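Local coordinates for hypothetical protein BT_3535 (Bacteroides thetaiotaomicron VPI-5482, PDB 3KNY) that is of unknown function, a two-domain protein of the BT_3535-like family and probably a bacterial lipoprotein, at residues E44-M49 / I55-L60; S179-K184 / L188-C193. All coordinates share one frame; numbering follows the deposited sequence.

How the interactions relate
From the N terminus, interaction 1 comes first: helix 40-49 ends, the chain turns through strand 53-55, and residues 55-60 fold back on the last turn of the helix, closing a short loop. It is complete well before interaction 2 begins, so the two follow in series and neither nest nor cross. Interaction 2 closes the short connection (residues 184-187) between strand 177-183 and strand 188-201. The centres of interactions 1 and 2 lie about 19 Å apart, and the nearest atoms of interactions 1 and 2, about 5 Å apart, do not touch. A mixed sheet joins them indirectly: strand 53-55 pairs with 93-97, which pairs with 204-217, the neighbour of 188-201.

Interaction 1 of 2, residues E44-M49 / I55-L60; sequences ELWRTM and INYSFL
One face of the Trp-46 indole receives the edge of Tyr-57, whose CE1 lies 3.8 Å from Trp-46 CD2 in an edge-to-face pair with the planes at 77°. At the indole edge, near its plane, Ile-55 CD1 comes within 3.7 Å of Trp-46 CE3. Phe-59 arrives obliquely from the far end of the indole, its CZ 3.7 Å from Trp-46 CZ2 and the two rings inclined at 52°. Ile-55 does double duty: CG2 lies over a face of the Tyr-57 ring, while CD1 also reaches CB of Met-49, a selenomethionine, at 3.9 Å. With CG1 anti to its carbonyl carbon (chi1 -54°) and chi2 extended, Ile-55 lays this methyl against both Trp-46 and Met-49. No hydrogen bond crosses the contact. Replacing Trp-46 with an alanine would probably open a gap between the helix and residues 55-60, leaving the edge of Tyr-57 without its aromatic face and Phe-59 CZ without its neighbour. Ile-76 of helix 66-84 and Ile-97 of strand 93-97 also touch Trp-46. The arrangement is a buried aromatic cluster, here packing the end of helix 40-49 against the end of strand 53-55 and the loop after it.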
ATOM      1  N   GLU A  44     -14.453  -1.729 -13.707  1.00 35.23           N
ATOM      2  CA  GLU A  44     -14.528  -3.181 -13.643  1.00 37.21           C
ATOM      3  C   GLU A  44     -13.185  -3.805 -13.272  1.00 36.41           C
ATOM      4  O   GLU A  44     -13.151  -4.813 -12.577  1.00 39.15           O
ATOM      5  CB  GLU A  44     -15.030  -3.767 -14.966  1.00 38.31           C
ATOM      6  CG  GLU A  44     -16.051  -4.871 -14.769  1.00 42.12           C
ATOM      7  CD  GLU A  44     -17.244  -4.388 -13.973  1.00 41.94           C
ATOM      8  OE1 GLU A  44     -17.663  -3.235 -14.198  1.00 40.96           O
ATOM      9  OE2 GLU A  44     -17.741  -5.144 -13.109  1.00 39.89           O
ATOM     10  N   LEU A  45     -12.087  -3.216 -13.733  1.00 33.45           N
ATOM     11  CA  LEU A  45     -10.776  -3.721 -13.380  1.00 31.82           C
ATOM     12  C   LEU A  45     -10.546  -3.487 -11.862  1.00 32.28           C
ATOM     13  O   LEU A  45     -10.187  -4.399 -11.105  1.00 29.61           O
ATOM     14  CB  LEU A  45      -9.700  -3.067 -14.255  1.00 31.16           C
ATOM     15  CG  LEU A  45      -9.732  -3.432 -15.744  1.00 24.84           C
ATOM     16  CD1 LEU A  45      -8.685  -2.660 -16.506  1.00 19.35           C
ATOM     17  CD2 LEU A  45      -9.562  -4.929 -15.972  1.00 15.96           C
ATOM     18  N   TRP A  46     -10.818  -2.278 -11.407  1.00 32.07           N
ATOM     19  CA  TRP A  46     -10.766  -2.014  -9.980  1.00 32.82           C
ATOM     20  C   TRP A  46     -11.617  -2.992  -9.160  1.00 34.06           C
ATOM     21  O   TRP A  46     -11.166  -3.489  -8.129  1.00 34.02           O
ATOM     22  CB  TRP A  46     -11.153  -0.573  -9.690  1.00 32.11           C
ATOM     23  CG  TRP A  46     -10.123   0.378 -10.216  1.00 34.65           C
ATOM     24  CD1 TRP A  46     -10.299   1.329 -11.172  1.00 34.78           C
ATOM     25  CD2 TRP A  46      -8.741   0.423  -9.856  1.00 37.03           C
ATOM     26  NE1 TRP A  46      -9.118   1.980 -11.417  1.00 33.97           N
ATOM     27  CE2 TRP A  46      -8.143   1.446 -10.624  1.00 36.03           C
ATOM     28  CE3 TRP A  46      -7.947  -0.300  -8.957  1.00 33.98           C
ATOM     29  CZ2 TRP A  46      -6.787   1.779 -10.512  1.00 40.05           C
ATOM     30  CZ3 TRP A  46      -6.597   0.025  -8.850  1.00 32.47           C
ATOM     31  CH2 TRP A  46      -6.032   1.059  -9.618  1.00 32.85           C
ATOM     32  N   ARG A  47     -12.836  -3.285  -9.602  1.00 34.97           N
ATOM     33  CA  ARG A  47     -13.629  -4.290  -8.896  1.00 34.74           C
ATOM     34  C   ARG A  47     -12.843  -5.604  -8.773  1.00 32.67           C
ATOM     35  O   ARG A  47     -12.799  -6.184  -7.691  1.00 31.29           O
ATOM     36  CB  ARG A  47     -14.983  -4.559  -9.571  1.00 35.35           C
ATOM     37  CG  ARG A  47     -15.852  -5.571  -8.776  1.00 40.27           C
ATOM     38  CD  ARG A  47     -16.920  -6.242  -9.616  1.00 45.34           C
ATOM     39  NE  ARG A  47     -17.646  -5.250 -10.387  1.00 51.35           N
ATOM     40  CZ  ARG A  47     -18.530  -4.399  -9.876  1.00 56.34           C
ATOM     41  NH1 ARG A  47     -18.821  -4.416  -8.573  1.00 58.89           N
ATOM     42  NH2 ARG A  47     -19.128  -3.521 -10.676  1.00 57.38           N
ATOM     43  N   THR A  48     -12.248  -6.073  -9.874  1.00 32.10           N
ATOM     44  CA  THR A  48     -11.443  -7.314  -9.853  1.00 33.84           C
ATOM     45  C   THR A  48     -10.268  -7.197  -8.865  1.00 34.74           C
ATOM     46  O   THR A  48      -9.969  -8.098  -8.079  1.00 34.29           O
ATOM     47  CB  THR A  48     -10.860  -7.633 -11.255  1.00 33.17           C
ATOM     48  OG1 THR A  48     -11.918  -7.987 -12.143  1.00 29.94           O
ATOM     49  CG2 THR A  48      -9.815  -8.783 -11.187  1.00 29.22           C
HETATM   50  N   MSE A  49      -9.631  -6.041  -8.943  1.00 35.47           N
HETATM   51  CA  MSE A  49      -8.450  -5.704  -8.189  1.00 34.12           C
HETATM   52  C   MSE A  49      -8.798  -5.651  -6.702  1.00 33.67           C
HETATM   53  O   MSE A  49      -8.032  -6.119  -5.865  1.00 33.09           O
HETATM   54  CB  MSE A  49      -7.956  -4.344  -8.706  1.00 32.90           C
HETATM   55  CG  MSE A  49      -6.497  -4.160  -8.676  1.00 35.89           C
HETATM   56 SE   MSE A  49      -5.433  -5.240  -9.905  0.75 20.63          SE
HETATM   57  CE  MSE A  49      -3.837  -4.588  -8.988  1.00 29.69           C
ATOM     58  N   ILE A  55      -7.178  -1.077  -1.507  1.00 31.23           N
ATOM     59  CA  ILE A  55      -6.649  -0.042  -2.392  1.00 30.34           C
ATOM     60  C   ILE A  55      -6.864   1.387  -1.877  1.00 31.97           C
ATOM     61  O   ILE A  55      -7.925   1.747  -1.394  1.00 34.22           O
ATOM     62  CB  ILE A  55      -7.297  -0.188  -3.802  1.00 28.54           C
ATOM     63  CG1 ILE A  55      -7.111  -1.618  -4.333  1.00 28.39           C
ATOM     64  CG2 ILE A  55      -6.710   0.803  -4.780  1.00 30.32           C
ATOM     65  CD1 ILE A  55      -7.812  -1.938  -5.682  1.00 22.26           C
ATOM     66  N   ASN A  56      -5.828   2.198  -1.980  1.00 33.07           N
ATOM     67  CA  ASN A  56      -5.932   3.616  -1.691  1.00 33.31           C
ATOM     68  C   ASN A  56      -6.118   4.327  -3.026  1.00 33.31           C
ATOM     69  O   ASN A  56      -5.242   4.272  -3.879  1.00 32.57           O
ATOM     70  CB  ASN A  56      -4.686   4.139  -0.975  1.00 31.62           C
ATOM     71  CG  ASN A  56      -4.734   5.631  -0.759  1.00 35.13           C
ATOM     72  OD1 ASN A  56      -5.333   6.345  -1.544  1.00 41.80           O
ATOM     73  ND2 ASN A  56      -4.103   6.111   0.298  1.00 33.18           N
ATOM     74  N   TYR A  57      -7.260   5.005  -3.178  1.00 36.55           N
ATOM     75  CA  TYR A  57      -7.629   5.692  -4.428  1.00 36.36           C
ATOM     76  C   TYR A  57      -7.200   7.165  -4.467  1.00 39.07           C
ATOM     77  O   TYR A  57      -7.543   7.869  -5.407  1.00 42.36           O
ATOM     78  CB  TYR A  57      -9.141   5.538  -4.698  1.00 33.74           C
ATOM     79  CG  TYR A  57      -9.549   4.106  -5.040  1.00 29.97           C
ATOM     80  CD1 TYR A  57      -9.364   3.588  -6.330  1.00 25.17           C
ATOM     81  CD2 TYR A  57     -10.100   3.264  -4.073  1.00 30.99           C
ATOM     82  CE1 TYR A  57      -9.725   2.252  -6.652  1.00 25.20           C
ATOM     83  CE2 TYR A  57     -10.454   1.927  -4.380  1.00 33.17           C
ATOM     84  CZ  TYR A  57     -10.267   1.435  -5.674  1.00 31.49           C
ATOM     85  OH  TYR A  57     -10.618   0.126  -5.957  1.00 38.81           O
ATOM     86  N   SER A  58      -6.412   7.618  -3.489  1.00 40.47           N
ATOM     87  CA  SER A  58      -5.983   9.026  -3.408  1.00 41.50           C
ATOM     88  C   SER A  58      -5.457   9.600  -4.730  1.00 40.79           C
ATOM     89  O   SER A  58      -5.539  10.800  -4.955  1.00 41.45           O
ATOM     90  CB  SER A  58      -4.886   9.218  -2.354  1.00 41.32           C
ATOM     91  OG  SER A  58      -3.621   8.794  -2.875  1.00 46.01           O
ATOM     92  N   PHE A  59      -4.899   8.759  -5.586  1.00 40.09           N
ATOM     93  CA  PHE A  59      -4.336   9.238  -6.839  1.00 42.25           C
ATOM     94  C   PHE A  59      -5.332   9.774  -7.861  1.00 45.34           C
ATOM     95  O   PHE A  59      -4.945  10.483  -8.791  1.00 47.15           O
ATOM     96  CB  PHE A  59      -3.548   8.130  -7.500  1.00 42.46           C
ATOM     97  CG  PHE A  59      -4.396   7.115  -8.200  1.00 43.12           C
ATOM     98  CD1 PHE A  59      -5.074   6.133  -7.478  1.00 44.13           C
ATOM     99  CD2 PHE A  59      -4.492   7.119  -9.592  1.00 41.52           C
ATOM    100  CE1 PHE A  59      -5.841   5.175  -8.129  1.00 39.37           C
ATOM    101  CE2 PHE A  59      -5.250   6.166 -10.247  1.00 40.65           C
ATOM    102  CZ  PHE A  59      -5.926   5.187  -9.512  1.00 39.60           C
ATOM    103  N   LEU A  60      -6.602   9.403  -7.731  1.00 47.63           N
ATOM    104  CA  LEU A  60      -7.643   9.919  -8.628  1.00 47.04           C
ATOM    105  C   LEU A  60      -8.036  11.328  -8.217  1.00 47.78           C
ATOM    106  O   LEU A  60      -8.804  11.977  -8.913  1.00 49.19           O
ATOM    107  CB  LEU A  60      -8.876   9.000  -8.647  1.00 46.31           C
ATOM    108  CG  LEU A  60      -8.707   7.642  -9.347  1.00 42.60           C
ATOM    109  CD1 LEU A  60      -9.880   6.732  -9.048  1.00 36.82           C
ATOM    110  CD2 LEU A  60      -8.535   7.810 -10.843  1.00 38.56           C
TER

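Interaction 2 of 2, residues S179-K184 / L188-C193; sequences SVSYDK and LIAASC
Backbone hydrogen bonds in both directions join Ser-181 to Ala-190: Ala-190 N donates to Ser-181 O at 2.9 Å, a nearly straight bond (170° at the hydrogen), and Ser-181 N returns one to Ala-190 O. Ser-179 and Ser-192 form a second hydrogen-bonded pair, with Ser-192 N 2.9 Å from Ser-179 O. Toward the turn the pairing of Asp-183 with Leu-188 is looser than the others, with one bond of 2.8 Å from Asp-183 N to Leu-188 O and a weak return bond from Leu-188 N. Asp-183 OD1 is turned to the connection itself, where it accepts from the backbone N of Lys-186. CA-H...O contacts accompany this ladder, among them Val-180 CA to Ala-190 O at 3.3 Å.

The two strands make an antiparallel beta hairpin, and Val-180/Ala-191 and Tyr-182/Ile-189 are its non-hydrogen-bonded pairs. On the face carrying these four residues, Val-180 sets its two methyls against different partners: CG1 is 3.9 Å from Ile-189 CG2, and CG2 is 4.2 Å from Ala-191 CB. Tyr-182 has CG anti to its backbone N (chi1 175°), which lays the ring alongside the neighbouring strand, near the Leu-188 carbonyl and with CD1 4.2 Å from Ile-189 CG1. This face packs on the three-stranded antiparallel sheet, where Ile-156 touches both Val-180 and Ile-189. The opposite face bears Ser-179, Ser-181, Ala-190 and Ser-192; there Ser-192 OG hydrogen-bonds Thr-213 OG1 of strand 204-217, and Ala-190 packs on Phe-215 of the same strand.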
ATOM      1  N   SER A 179      11.501  -5.475   4.115  1.00 26.37           N
ATOM      2  CA  SER A 179      12.106  -5.704   2.809  1.00 28.08           C
ATOM      3  C   SER A 179      11.418  -4.894   1.738  1.00 27.45           C
ATOM      4  O   SER A 179      10.298  -4.466   1.912  1.00 29.89           O
ATOM      5  CB  SER A 179      12.074  -7.173   2.446  1.00 27.40           C
ATOM      6  OG  SER A 179      10.754  -7.617   2.486  1.00 32.70           O
ATOM      7  N   VAL A 180      12.119  -4.684   0.640  1.00 27.13           N
ATOM      8  CA  VAL A 180      11.583  -3.981  -0.512  1.00 28.35           C
ATOM      9  C   VAL A 180      12.132  -4.625  -1.761  1.00 29.01           C
ATOM     10  O   VAL A 180      13.297  -5.000  -1.832  1.00 34.02           O
ATOM     11  CB  VAL A 180      11.934  -2.505  -0.517  1.00 29.86           C
ATOM     12  CG1 VAL A 180      11.282  -1.824  -1.704  1.00 32.81           C
ATOM     13  CG2 VAL A 180      11.428  -1.846   0.758  1.00 31.41           C
ATOM     14  N   SER A 181      11.284  -4.805  -2.745  1.00 27.67           N
ATOM     15  CA  SER A 181      11.723  -5.371  -3.976  1.00 28.87           C
ATOM     16  C   SER A 181      10.739  -4.992  -5.076  1.00 29.89           C
ATOM     17  O   SER A 181       9.635  -4.532  -4.791  1.00 31.87           O
ATOM     18  CB  SER A 181      11.787  -6.860  -3.836  1.00 27.02           C
ATOM     19  OG  SER A 181      10.482  -7.361  -3.940  1.00 34.04           O
ATOM     20  N   TYR A 182      11.146  -5.162  -6.326  1.00 29.35           N
ATOM     21  CA  TYR A 182      10.260  -4.922  -7.444  1.00 28.66           C
ATOM     22  C   TYR A 182       9.879  -6.267  -8.081  1.00 30.13           C
ATOM     23  O   TYR A 182      10.750  -7.035  -8.467  1.00 28.19           O
ATOM     24  CB  TYR A 182      10.933  -3.995  -8.440  1.00 25.18           C
ATOM     25  CG  TYR A 182      10.152  -3.782  -9.704  1.00 29.77           C
ATOM     26  CD1 TYR A 182       8.934  -3.127  -9.687  1.00 28.42           C
ATOM     27  CD2 TYR A 182      10.651  -4.216 -10.935  1.00 35.16           C
ATOM     28  CE1 TYR A 182       8.221  -2.918 -10.858  1.00 32.90           C
ATOM     29  CE2 TYR A 182       9.959  -4.011 -12.094  1.00 28.04           C
ATOM     30  CZ  TYR A 182       8.744  -3.361 -12.055  1.00 30.43           C
ATOM     31  OH  TYR A 182       8.043  -3.185 -13.221  1.00 38.78           O
ATOM     32  N   ASP A 183       8.576  -6.553  -8.151  1.00 32.29           N
ATOM     33  CA  ASP A 183       8.072  -7.786  -8.756  1.00 33.35           C
ATOM     34  C   ASP A 183       7.893  -7.570 -10.245  1.00 36.20           C
ATOM     35  O   ASP A 183       7.003  -6.832 -10.667  1.00 36.37           O
ATOM     36  CB  ASP A 183       6.746  -8.190  -8.130  1.00 31.10           C
ATOM     37  CG  ASP A 183       6.201  -9.465  -8.712  1.00 34.35           C
ATOM     38  OD1 ASP A 183       6.322  -9.679  -9.947  1.00 40.34           O
ATOM     39  OD2 ASP A 183       5.637 -10.259  -7.940  1.00 37.20           O
ATOM     40  N   LYS A 184       8.709  -8.238 -11.051  1.00 39.51           N
ATOM     41  CA  LYS A 184       8.703  -7.962 -12.498  1.00 41.58           C
ATOM     42  C   LYS A 184       7.481  -8.523 -13.219  1.00 41.37           C
ATOM     43  O   LYS A 184       7.126  -8.031 -14.284  1.00 42.67           O
ATOM     44  CB  LYS A 184      10.011  -8.425 -13.148  1.00 41.88           C
ATOM     45  CG  LYS A 184      11.228  -7.629 -12.680  1.00 47.79           C
ATOM     46  CD  LYS A 184      12.541  -8.220 -13.206  1.00 57.71           C
ATOM     47  CE  LYS A 184      13.699  -7.205 -13.145  1.00 61.25           C
ATOM     48  NZ  LYS A 184      15.003  -7.775 -13.608  1.00 60.55           N
ATOM     49  N   LEU A 188       4.932  -4.311  -9.704  1.00 36.94           N
ATOM     50  CA  LEU A 188       4.688  -3.558  -8.468  1.00 34.76           C
ATOM     51  C   LEU A 188       5.944  -3.510  -7.595  1.00 31.46           C
ATOM     52  O   LEU A 188       6.797  -4.394  -7.682  1.00 31.72           O
ATOM     53  CB  LEU A 188       3.585  -4.241  -7.650  1.00 33.78           C
ATOM     54  CG  LEU A 188       2.192  -4.350  -8.253  1.00 35.12           C
ATOM     55  CD1 LEU A 188       1.296  -5.167  -7.311  1.00 32.35           C
ATOM     56  CD2 LEU A 188       1.620  -2.966  -8.489  1.00 27.01           C
ATOM     57  N   ILE A 189       6.037  -2.490  -6.742  1.00 28.33           N
ATOM     58  CA  ILE A 189       7.024  -2.460  -5.665  1.00 25.94           C
ATOM     59  C   ILE A 189       6.326  -3.042  -4.453  1.00 25.74           C
ATOM     60  O   ILE A 189       5.214  -2.668  -4.200  1.00 26.20           O
ATOM     61  CB  ILE A 189       7.482  -1.028  -5.364  1.00 26.49           C
ATOM     62  CG1 ILE A 189       8.204  -0.433  -6.587  1.00 27.69           C
ATOM     63  CG2 ILE A 189       8.420  -0.983  -4.178  1.00 22.78           C
ATOM     64  CD1 ILE A 189       8.496   1.073  -6.480  1.00 20.87           C
ATOM     65  N   ALA A 190       6.961  -3.996  -3.753  1.00 27.55           N
ATOM     66  CA  ALA A 190       6.425  -4.641  -2.527  1.00 27.26           C
ATOM     67  C   ALA A 190       7.286  -4.227  -1.376  1.00 28.08           C
ATOM     68  O   ALA A 190       8.485  -4.408  -1.442  1.00 30.95           O
ATOM     69  CB  ALA A 190       6.468  -6.160  -2.619  1.00 23.15           C
ATOM     70  N   ALA A 191       6.677  -3.674  -0.329  1.00 27.88           N
ATOM     71  CA  ALA A 191       7.386  -3.282   0.890  1.00 26.01           C
ATOM     72  C   ALA A 191       6.733  -4.070   2.029  1.00 27.88           C
ATOM     73  O   ALA A 191       5.498  -4.112   2.131  1.00 29.74           O
ATOM     74  CB  ALA A 191       7.274  -1.750   1.140  1.00 21.65           C
ATOM     75  N   SER A 192       7.545  -4.711   2.870  1.00 25.82           N
ATOM     76  CA  SER A 192       7.010  -5.527   3.946  1.00 26.02           C
ATOM     77  C   SER A 192       7.693  -5.224   5.229  1.00 26.94           C
ATOM     78  O   SER A 192       8.822  -4.750   5.236  1.00 27.97           O
ATOM     79  CB  SER A 192       7.216  -7.013   3.664  1.00 24.47           C
ATOM     80  OG  SER A 192       6.376  -7.432   2.611  1.00 28.45           O
ATOM     81  N   CYS A 193       7.018  -5.538   6.326  1.00 24.89           N
ATOM     82  CA  CYS A 193       7.671  -5.491   7.590  1.00 22.91           C
ATOM     83  C   CYS A 193       7.306  -6.719   8.391  1.00 23.33           C
ATOM     84  O   CYS A 193       6.273  -7.359   8.149  1.00 23.88           O
ATOM     85  CB  CYS A 193       7.310  -4.230   8.320  1.00 26.18           C
ATOM     86  SG  CYS A 193       5.660  -4.255   8.985  1.00 28.45           S
TER